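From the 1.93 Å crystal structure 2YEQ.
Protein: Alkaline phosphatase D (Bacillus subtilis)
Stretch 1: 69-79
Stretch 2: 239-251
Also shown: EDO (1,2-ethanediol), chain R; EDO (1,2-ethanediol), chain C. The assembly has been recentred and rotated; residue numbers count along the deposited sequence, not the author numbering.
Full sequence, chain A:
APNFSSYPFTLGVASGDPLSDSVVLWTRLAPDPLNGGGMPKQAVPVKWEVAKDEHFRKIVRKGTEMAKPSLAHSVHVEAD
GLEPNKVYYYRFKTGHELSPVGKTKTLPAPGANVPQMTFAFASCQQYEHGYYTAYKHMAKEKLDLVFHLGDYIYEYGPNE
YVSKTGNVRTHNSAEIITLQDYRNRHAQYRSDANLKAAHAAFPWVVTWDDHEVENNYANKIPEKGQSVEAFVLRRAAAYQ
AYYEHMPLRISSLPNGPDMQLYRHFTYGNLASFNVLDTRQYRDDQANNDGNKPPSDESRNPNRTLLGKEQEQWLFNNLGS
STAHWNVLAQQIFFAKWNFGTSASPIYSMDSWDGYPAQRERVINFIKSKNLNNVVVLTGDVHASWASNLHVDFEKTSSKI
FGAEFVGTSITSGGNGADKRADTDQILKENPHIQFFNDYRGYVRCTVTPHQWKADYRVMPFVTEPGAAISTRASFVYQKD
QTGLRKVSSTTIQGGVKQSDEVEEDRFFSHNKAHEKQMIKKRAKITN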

# COMPACT_ATOMS: atom_id res chain seq x y z
N PRO A 69 -14.99 -19.22 -13.45
CA PRO A 69 -15.18 -19.57 -12.04
C PRO A 69 -13.86 -19.77 -11.27
O PRO A 69 -13.80 -19.42 -10.09
N SER A 70 -12.84 -20.33 -11.92
CA SER A 70 -11.59 -20.63 -11.21
C SER A 70 -10.86 -19.37 -10.75
O SER A 70 -10.06 -19.43 -9.80
N LEU A 71 -11.19 -18.22 -11.36
CA LEU A 71 -10.69 -16.92 -10.90
C LEU A 71 -11.79 -15.99 -10.37
O LEU A 71 -11.69 -14.75 -10.47
N ALA A 72 -12.84 -16.58 -9.78
CA ALA A 72 -13.96 -15.87 -9.17
C ALA A 72 -14.65 -14.89 -10.15
O ALA A 72 -15.21 -13.87 -9.75
N HIS A 73 -14.62 -15.24 -11.43
CA HIS A 73 -15.17 -14.44 -12.53
C HIS A 73 -14.59 -13.01 -12.53
O HIS A 73 -15.25 -12.03 -12.93
N SER A 74 -13.33 -12.91 -12.12
CA SER A 74 -12.59 -11.67 -12.28
C SER A 74 -12.22 -11.51 -13.75
O SER A 74 -12.21 -12.46 -14.56
N VAL A 75 -11.92 -10.27 -14.11
CA VAL A 75 -11.52 -9.95 -15.46
C VAL A 75 -10.24 -9.11 -15.39
O VAL A 75 -10.20 -8.09 -14.69
N HIS A 76 -9.20 -9.54 -16.08
CA HIS A 76 -7.97 -8.76 -16.24
C HIS A 76 -7.72 -8.61 -17.72
O HIS A 76 -7.58 -9.60 -18.42
N VAL A 77 -7.68 -7.37 -18.20
CA VAL A 77 -7.47 -7.07 -19.61
C VAL A 77 -6.21 -6.24 -19.69
O VAL A 77 -6.06 -5.27 -18.98
N GLU A 78 -5.29 -6.61 -20.57
CA GLU A 78 -4.14 -5.76 -20.83
C GLU A 78 -4.41 -5.02 -22.15
O GLU A 78 -4.16 -5.53 -23.23
N ALA A 79 -5.00 -3.83 -22.02
CA ALA A 79 -5.43 -3.05 -23.18
C ALA A 79 -4.19 -2.39 -23.73
O ALA A 79 -3.60 -1.53 -23.08
N TYR A 239 -2.85 -15.11 -1.80
CA TYR A 239 -2.24 -14.57 -3.01
C TYR A 239 -3.15 -14.67 -4.23
O TYR A 239 -3.20 -13.72 -5.04
N GLN A 240 -3.84 -15.81 -4.38
CA GLN A 240 -4.80 -15.98 -5.48
C GLN A 240 -5.93 -14.93 -5.37
O GLN A 240 -6.25 -14.28 -6.36
N ALA A 241 -6.51 -14.78 -4.19
CA ALA A 241 -7.61 -13.82 -3.97
C ALA A 241 -7.15 -12.39 -4.24
O ALA A 241 -7.92 -11.57 -4.77
N TYR A 242 -5.89 -12.09 -3.91
CA TYR A 242 -5.32 -10.77 -4.17
C TYR A 242 -5.22 -10.52 -5.66
O TYR A 242 -5.70 -9.52 -6.16
N TYR A 243 -4.62 -11.46 -6.39
CA TYR A 243 -4.58 -11.39 -7.82
C TYR A 243 -5.99 -11.16 -8.41
O TYR A 243 -6.16 -10.28 -9.26
N GLU A 244 -6.95 -11.98 -8.00
CA GLU A 244 -8.31 -11.92 -8.54
C GLU A 244 -8.90 -10.52 -8.36
O GLU A 244 -9.71 -10.10 -9.17
N HIS A 245 -8.51 -9.80 -7.31
CA HIS A 245 -9.12 -8.51 -7.02
C HIS A 245 -8.27 -7.29 -7.36
O HIS A 245 -8.69 -6.17 -7.12
N MET A 246 -7.10 -7.49 -7.95
CA MET A 246 -6.18 -6.38 -8.21
C MET A 246 -5.83 -6.24 -9.67
O MET A 246 -5.67 -7.25 -10.38
N PRO A 247 -5.64 -5.01 -10.14
CA PRO A 247 -5.35 -4.76 -11.55
C PRO A 247 -3.87 -4.99 -11.87
O PRO A 247 -3.12 -4.04 -12.12
N LEU A 248 -3.48 -6.25 -11.89
CA LEU A 248 -2.11 -6.70 -12.14
C LEU A 248 -1.98 -7.33 -13.51
O LEU A 248 -2.93 -7.85 -14.07
N ARG A 249 -0.77 -7.34 -14.05
CA ARG A 249 -0.48 -8.00 -15.32
C ARG A 249 -0.32 -9.51 -15.15
O ARG A 249 -0.22 -9.99 -14.04
N ILE A 250 -0.33 -10.24 -16.26
CA ILE A 250 -0.37 -11.71 -16.23
C ILE A 250 0.91 -12.35 -15.60
O ILE A 250 0.87 -13.43 -15.01
N SER A 251 2.03 -11.63 -15.66
CA SER A 251 3.26 -12.10 -15.03
C SER A 251 3.15 -12.13 -13.50
O SER A 251 3.97 -12.75 -12.85

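Strand 74-79 crosses helix 239-245 at 63°, with the axes 8.6 Å apart at closest approach, and the loop preceding the strand packs against the same helix. At Ser 70 the contact is made by the backbone: its O lies 3.0 Å from Gln 240 NE2, but the angle is too poor for a hydrogen bond. The amide instead serves its own helix, Gln 240 NE2 donating to Glu 244 OE2 at 2.9 Å, while Gln 240 OE1 accepts from O2 of a 1,2-ethanediol (chain C) at 2.7 Å. The CA-to-CB bond of Leu 71 (m, t) points sideways, and Leu 71 CD2 lies 3.9 Å from Glu 244 OE2, whereas the CB of Ala 72 points toward the helix, 3.8 Å from Glu 244 OE1. Glu 244 (m, t) thus reaches back along the loop, and both its carboxylate oxygens are also hydrogen-bonded elsewhere in the structure.

Ser 74 (p) points toward the helix, its CB 3.2 Å from Glu 244 O; its OG turns back to Leu 71 O at 2.7 Å, bracing the turn. Val 75 and Val 77, both t, point away, in keeping with the alternation of the strand, in which Ser 74, His 76 and Glu 78 point toward the other stretch.

His 76 (m, chi2 75°) is the centre of the contact and has the largest area covered by the other stretch. Its ring forms an offset stack with Tyr 243 (t), centroids 4.2 Å apart and planes at 13°. From this position His 76 NE2 donates to Tyr 243 O at 2.9 Å and, weakly, to Met 246 O, also at 2.9 Å, tying the imidazole to two backbone carbonyls of stretch 2. The backbone His 76 N donates to O2 of the second ethanediol (chain R) at 2.8 Å.

Glu 78 (m, t) extends toward the segment beyond the helix. Glu 78 OE1 forms a salt bridge with Arg 249 NH1 at 3.3 Å, and Glu 78 OE2 accepts from Ile 250 N at 2.8 Å, so one carboxylate engages consecutive residues.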

# COMPACT_ATOMS: atom_id res chain seq x y z
CB PRO A 69 -15.96 -20.91 -12.10
CG PRO A 69 -16.47 -21.03 -13.47
CD PRO A 69 -15.63 -20.18 -14.36
CB SER A 70 -10.67 -21.49 -12.06
OG SER A 70 -10.25 -20.77 -13.20
CB LEU A 71 -9.91 -16.26 -12.03
CG LEU A 71 -8.65 -17.01 -12.51
CD1 LEU A 71 -8.10 -16.35 -13.76
CD2 LEU A 71 -7.58 -17.05 -11.48
CB ALA A 72 -13.53 -15.14 -7.89
CB HIS A 73 -16.72 -14.41 -12.47
CG HIS A 73 -17.35 -15.72 -12.84
ND1 HIS A 73 -17.68 -16.67 -11.90
CD2 HIS A 73 -17.72 -16.22 -14.03
CE1 HIS A 73 -18.24 -17.70 -12.50
NE2 HIS A 73 -18.26 -17.46 -13.80
CB SER A 74 -11.35 -11.66 -11.40
OG SER A 74 -10.46 -12.70 -11.77
CB VAL A 75 -12.64 -9.17 -16.21
CG1 VAL A 75 -12.15 -8.74 -17.57
CG2 VAL A 75 -13.92 -10.03 -16.31
CB HIS A 76 -6.77 -9.48 -15.63
CG HIS A 76 -6.84 -9.62 -14.15
ND1 HIS A 76 -7.66 -10.53 -13.53
CD2 HIS A 76 -6.18 -8.97 -13.16
CE1 HIS A 76 -7.52 -10.43 -12.22
NE2 HIS A 76 -6.63 -9.48 -11.97
CB VAL A 77 -8.66 -6.23 -20.19
CG1 VAL A 77 -8.33 -5.69 -21.58
CG2 VAL A 77 -9.97 -7.04 -20.22
CB GLU A 78 -2.84 -6.58 -20.84
CG GLU A 78 -2.45 -6.97 -19.39
CD GLU A 78 -1.23 -7.87 -19.30
OE1 GLU A 78 -0.20 -7.56 -19.95
OE2 GLU A 78 -1.30 -8.89 -18.57
CB ALA A 79 -6.43 -2.01 -22.76
CB TYR A 239 -0.88 -15.22 -3.29
CG TYR A 239 0.29 -14.78 -2.41
CD1 TYR A 239 0.13 -13.90 -1.36
CD2 TYR A 239 1.57 -15.24 -2.68
CE1 TYR A 239 1.23 -13.48 -0.57
CE2 TYR A 239 2.66 -14.83 -1.93
CZ TYR A 239 2.49 -13.98 -0.87
OH TYR A 239 3.57 -13.57 -0.11
CB GLN A 240 -5.41 -17.40 -5.52
CG GLN A 240 -6.34 -17.57 -6.75
CD GLN A 240 -6.75 -19.01 -7.06
OE1 GLN A 240 -6.01 -19.98 -6.80
NE2 GLN A 240 -7.92 -19.16 -7.68
CB ALA A 241 -8.15 -13.91 -2.58
CB TYR A 242 -3.95 -10.66 -3.51
CG TYR A 242 -3.33 -9.28 -3.52
CD1 TYR A 242 -3.59 -8.38 -2.52
CD2 TYR A 242 -2.43 -8.92 -4.51
CE1 TYR A 242 -3.01 -7.10 -2.52
CE2 TYR A 242 -1.82 -7.66 -4.50
CZ TYR A 242 -2.11 -6.77 -3.50
OH TYR A 242 -1.49 -5.54 -3.51
CB TYR A 243 -3.94 -12.64 -8.47
CG TYR A 243 -4.05 -12.60 -9.97
CD1 TYR A 243 -3.14 -11.86 -10.73
CD2 TYR A 243 -5.11 -13.22 -10.63
CE1 TYR A 243 -3.25 -11.78 -12.10
CE2 TYR A 243 -5.23 -13.13 -12.00
CZ TYR A 243 -4.30 -12.41 -12.74
OH TYR A 243 -4.42 -12.32 -14.12
CB GLU A 244 -9.21 -12.99 -7.89
CG GLU A 244 -8.83 -14.41 -8.33
CD GLU A 244 -9.46 -15.53 -7.54
OE1 GLU A 244 -10.02 -15.26 -6.46
OE2 GLU A 244 -9.36 -16.71 -8.01
CB HIS A 245 -9.59 -8.45 -5.57
CG HIS A 245 -10.74 -9.38 -5.30
ND1 HIS A 245 -10.56 -10.72 -5.08
CD2 HIS A 245 -12.07 -9.16 -5.32
CE1 HIS A 245 -11.74 -11.30 -4.94
NE2 HIS A 245 -12.67 -10.37 -5.08
CB MET A 246 -4.90 -6.57 -7.40
CG MET A 246 -5.06 -6.40 -5.92
SD MET A 246 -5.70 -4.77 -5.46
CE MET A 246 -5.75 -4.83 -3.71
CB PRO A 247 -5.74 -3.30 -11.74
CG PRO A 247 -5.42 -2.69 -10.44
CD PRO A 247 -5.79 -3.74 -9.40
CB LEU A 248 -1.73 -7.72 -11.06
CG LEU A 248 -1.74 -7.20 -9.62
CD1 LEU A 248 -1.47 -8.31 -8.62
CD2 LEU A 248 -0.72 -6.07 -9.39
CB ARG A 249 0.76 -7.38 -15.96
CG ARG A 249 0.48 -5.97 -16.41
CD ARG A 249 1.64 -5.33 -17.09
NE ARG A 249 1.30 -3.94 -17.44
CZ ARG A 249 0.79 -3.55 -18.61
NH1 ARG A 249 0.54 -4.40 -19.58
NH2 ARG A 249 0.54 -2.26 -18.81
CB ILE A 250 -0.68 -12.28 -17.65
CG1 ILE A 250 -1.14 -13.76 -17.56
CG2 ILE A 250 0.52 -12.10 -18.59
CD1 ILE A 250 -2.42 -13.95 -16.74
CB SER A 251 4.44 -11.24 -15.47
OG SER A 251 4.16 -9.88 -15.15
C1 EDO R . -9.67 -14.21 -17.66
O1 EDO R . -10.30 -15.13 -16.76
C2 EDO R . -10.39 -12.87 -17.60
O2 EDO R . -9.45 -11.81 -17.75
C1 EDO C . -2.01 -21.84 -8.15
O1 EDO C . -2.01 -22.68 -9.30
C2 EDO C . -3.40 -21.28 -7.87
O2 EDO C . -3.31 -19.97 -7.30